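PDB 5KHO: Ras-interacting protein 1, which binds activated, GTP-loaded Ras-family proteins such as Rap1 through its Ras-association domain and regulates GTPase signalling, cell architecture and adhesion in developing blood vessels. Local coordinates for residues 15-21 / 32-37. Residue numbers count along the deposited sequence, not the author numbering.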
ATOM      1  N   PRO B  15      -4.607  17.086   4.606  1.00162.51           N
ATOM      2  CA  PRO B  15      -5.046  18.252   3.790  1.00160.73           C
ATOM      3  C   PRO B  15      -6.188  17.954   2.797  1.00156.36           C
ATOM      4  O   PRO B  15      -6.232  16.839   2.266  1.00153.78           O
ATOM      5  CB  PRO B  15      -3.773  18.649   3.026  1.00157.63           C
ATOM      6  CG  PRO B  15      -2.978  17.395   2.941  1.00156.20           C
ATOM      7  CD  PRO B  15      -3.224  16.693   4.248  1.00159.37           C
ATOM      8  N   PRO B  16      -7.103  18.935   2.550  1.00148.97           N
ATOM      9  CA  PRO B  16      -8.267  18.699   1.672  1.00141.30           C
ATOM     10  C   PRO B  16      -7.863  18.496   0.205  1.00136.65           C
ATOM     11  O   PRO B  16      -8.207  19.307  -0.663  1.00150.43           O
ATOM     12  CB  PRO B  16      -9.119  19.965   1.861  1.00136.92           C
ATOM     13  CG  PRO B  16      -8.144  21.015   2.265  1.00138.79           C
ATOM     14  CD  PRO B  16      -7.118  20.307   3.102  1.00142.93           C
ATOM     15  N   GLY B  17      -7.154  17.397  -0.047  1.00122.36           N
ATOM     16  CA  GLY B  17      -6.526  17.115  -1.333  1.00112.03           C
ATOM     17  C   GLY B  17      -7.465  16.738  -2.463  1.00103.78           C
ATOM     18  O   GLY B  17      -8.693  16.696  -2.297  1.00100.82           O
ATOM     19  N   VAL B  18      -6.869  16.482  -3.625  1.00 96.51           N
ATOM     20  CA  VAL B  18      -7.611  16.039  -4.806  1.00 94.39           C
ATOM     21  C   VAL B  18      -7.207  14.617  -5.196  1.00 92.54           C
ATOM     22  O   VAL B  18      -6.041  14.235  -5.054  1.00 97.50           O
ATOM     23  CB  VAL B  18      -7.523  17.033  -6.004  1.00 90.56           C
ATOM     24  CG1 VAL B  18      -8.048  18.401  -5.592  1.00 93.66           C
ATOM     25  CG2 VAL B  18      -6.109  17.159  -6.564  1.00 90.36           C
ATOM     26  N   LEU B  19      -8.182  13.838  -5.657  1.00 87.17           N
ATOM     27  CA  LEU B  19      -7.927  12.475  -6.104  1.00 79.88           C
ATOM     28  C   LEU B  19      -8.353  12.321  -7.550  1.00 75.70           C
ATOM     29  O   LEU B  19      -9.517  12.557  -7.864  1.00 71.56           O
ATOM     30  CB  LEU B  19      -8.680  11.463  -5.235  1.00 77.05           C
ATOM     31  CG  LEU B  19      -8.599  11.511  -3.706  1.00 83.51           C
ATOM     32  CD1 LEU B  19      -9.558  10.482  -3.124  1.00 83.61           C
ATOM     33  CD2 LEU B  19      -7.187  11.277  -3.181  1.00 84.79           C
ATOM     34  N   LYS B  20      -7.402  11.952  -8.418  1.00 72.17           N
ATOM     35  CA  LYS B  20      -7.702  11.520  -9.795  1.00 71.19           C
ATOM     36  C   LYS B  20      -8.450  10.178  -9.758  1.00 67.08           C
ATOM     37  O   LYS B  20      -7.909   9.189  -9.280  1.00 73.67           O
ATOM     38  CB  LYS B  20      -6.438  11.361 -10.663  1.00 69.48           C
ATOM     39  CG  LYS B  20      -5.170  12.078 -10.229  1.00 69.22           C
ATOM     40  CD  LYS B  20      -4.937  13.357 -10.994  1.00 71.02           C
ATOM     41  CE  LYS B  20      -3.497  13.824 -10.880  1.00 74.25           C
ATOM     42  NZ  LYS B  20      -2.632  13.220 -11.934  1.00 87.06           N
ATOM     43  N   ILE B  21      -9.693  10.165 -10.236  1.00 63.98           N
ATOM     44  CA  ILE B  21     -10.499   8.943 -10.363  1.00 64.10           C
ATOM     45  C   ILE B  21     -10.456   8.544 -11.836  1.00 64.41           C
ATOM     46  O   ILE B  21     -11.036   9.238 -12.683  1.00 70.71           O
ATOM     47  CB  ILE B  21     -11.969   9.153  -9.874  1.00 61.31           C
ATOM     48  CG1 ILE B  21     -12.098   9.010  -8.362  1.00 62.77           C
ATOM     49  CG2 ILE B  21     -12.900   8.081 -10.410  1.00 58.87           C
ATOM     50  CD1 ILE B  21     -11.432  10.082  -7.535  1.00 70.87           C
ATOM     51  N   TYR B  32      -8.906  10.679 -16.899  1.00 72.05           N
ATOM     52  CA  TYR B  32      -9.409  10.778 -15.533  1.00 72.01           C
ATOM     53  C   TYR B  32     -10.199  12.061 -15.330  1.00 72.55           C
ATOM     54  O   TYR B  32      -9.988  13.053 -16.033  1.00 75.15           O
ATOM     55  CB  TYR B  32      -8.272  10.668 -14.507  1.00 67.32           C
ATOM     56  CG  TYR B  32      -7.267  11.800 -14.530  1.00 65.97           C
ATOM     57  CD1 TYR B  32      -7.510  13.004 -13.839  1.00 62.64           C
ATOM     58  CD2 TYR B  32      -6.055  11.663 -15.217  1.00 62.77           C
ATOM     59  CE1 TYR B  32      -6.584  14.039 -13.860  1.00 62.32           C
ATOM     60  CE2 TYR B  32      -5.110  12.687 -15.231  1.00 62.02           C
ATOM     61  CZ  TYR B  32      -5.373  13.872 -14.553  1.00 64.88           C
ATOM     62  OH  TYR B  32      -4.441  14.890 -14.580  1.00 65.01           O
ATOM     63  N   LYS B  33     -11.126  12.011 -14.380  1.00 71.61           N
ATOM     64  CA  LYS B  33     -11.772  13.193 -13.832  1.00 73.30           C
ATOM     65  C   LYS B  33     -11.539  13.127 -12.323  1.00 78.34           C
ATOM     66  O   LYS B  33     -11.604  12.048 -11.725  1.00 85.23           O
ATOM     67  CB  LYS B  33     -13.263  13.208 -14.173  1.00 77.88           C
ATOM     68  CG  LYS B  33     -13.571  12.796 -15.607  1.00 85.55           C
ATOM     69  CD  LYS B  33     -14.818  13.423 -16.201  1.00 85.88           C
ATOM     70  CE  LYS B  33     -15.084  12.777 -17.552  1.00 95.92           C
ATOM     71  NZ  LYS B  33     -15.989  13.546 -18.453  1.00108.57           N
ATOM     72  N   SER B  34     -11.239  14.261 -11.704  1.00 75.55           N
ATOM     73  CA  SER B  34     -10.826  14.248 -10.303  1.00 72.02           C
ATOM     74  C   SER B  34     -11.771  14.981  -9.355  1.00 72.06           C
ATOM     75  O   SER B  34     -12.309  16.030  -9.688  1.00 75.84           O
ATOM     76  CB  SER B  34      -9.391  14.758 -10.162  1.00 70.11           C
ATOM     77  OG  SER B  34      -9.301  16.142 -10.393  1.00 74.85           O
ATOM     78  N   VAL B  35     -11.961  14.404  -8.176  1.00 74.14           N
ATOM     79  CA  VAL B  35     -12.849  14.956  -7.152  1.00 77.49           C
ATOM     80  C   VAL B  35     -12.072  15.488  -5.932  1.00 85.22           C
ATOM     81  O   VAL B  35     -10.921  15.086  -5.685  1.00 82.97           O
ATOM     82  CB  VAL B  35     -13.929  13.929  -6.711  1.00 76.34           C
ATOM     83  CG1 VAL B  35     -14.867  13.595  -7.855  1.00 80.52           C
ATOM     84  CG2 VAL B  35     -13.305  12.651  -6.169  1.00 77.50           C
ATOM     85  N   LEU B  36     -12.699  16.403  -5.189  1.00 86.48           N
ATOM     86  CA  LEU B  36     -12.172  16.843  -3.901  1.00 89.81           C
ATOM     87  C   LEU B  36     -12.518  15.826  -2.830  1.00 91.11           C
ATOM     88  O   LEU B  36     -13.646  15.329  -2.777  1.00 96.65           O
ATOM     89  CB  LEU B  36     -12.731  18.214  -3.524  1.00 91.80           C
ATOM     90  CG  LEU B  36     -11.956  19.410  -4.086  1.00 94.53           C
ATOM     91  CD1 LEU B  36     -12.905  20.545  -4.437  1.00 94.02           C
ATOM     92  CD2 LEU B  36     -10.856  19.879  -3.137  1.00 93.06           C
ATOM     93  N   ALA B  37     -11.542  15.501  -1.995  1.00 89.10           N
ATOM     94  CA  ALA B  37     -11.771  14.588  -0.880  1.00 91.17           C
ATOM     95  C   ALA B  37     -11.154  15.101   0.421  1.00 91.61           C
ATOM     96  O   ALA B  37     -10.016  15.590   0.447  1.00 89.68           O
ATOM     97  CB  ALA B  37     -11.268  13.190  -1.212  1.00 85.95           C
TER
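Strands 18-21 and 32-36 form the antiparallel beta hairpin that opens the ubiquitin-like Ras-association domain. Four backbone hydrogen bonds join the strands: Leu19 and Val35 bond both ways, as do Ile21 and Lys33. A fifth, Ala37 N to Gly17 O at 3.1 Å, extends the pairing past their ends. On the face of Leu19, Ile21 and Val35, Ile21 CD1 presses on Val35 CG2 at 3.5 Å. Leu19 CD1 reaches along to Ala37 CB, 3.7 Å away, just past the strand. On the other face, Val18 CG1 meets Leu36 CD2 at 4.0 Å. Small Ser34 sits opposite Lys20, its CB 3.7 Å from Lys20 CA. The Lys20 side chain lies over one face of the Tyr32 ring in a CH-pi contact. Tyr32 OH bonds to an acidic side chain, and Ser34 OG to the backbone, of the neighbouring Rap-1b chain. The chemistry thus implies a largely apolar face, with Lys33 at its end, where Leu19 and Val35 touch the domain's helices, and an edge at Tyr32 and Lys33 that continues the sheet into Rap-1b.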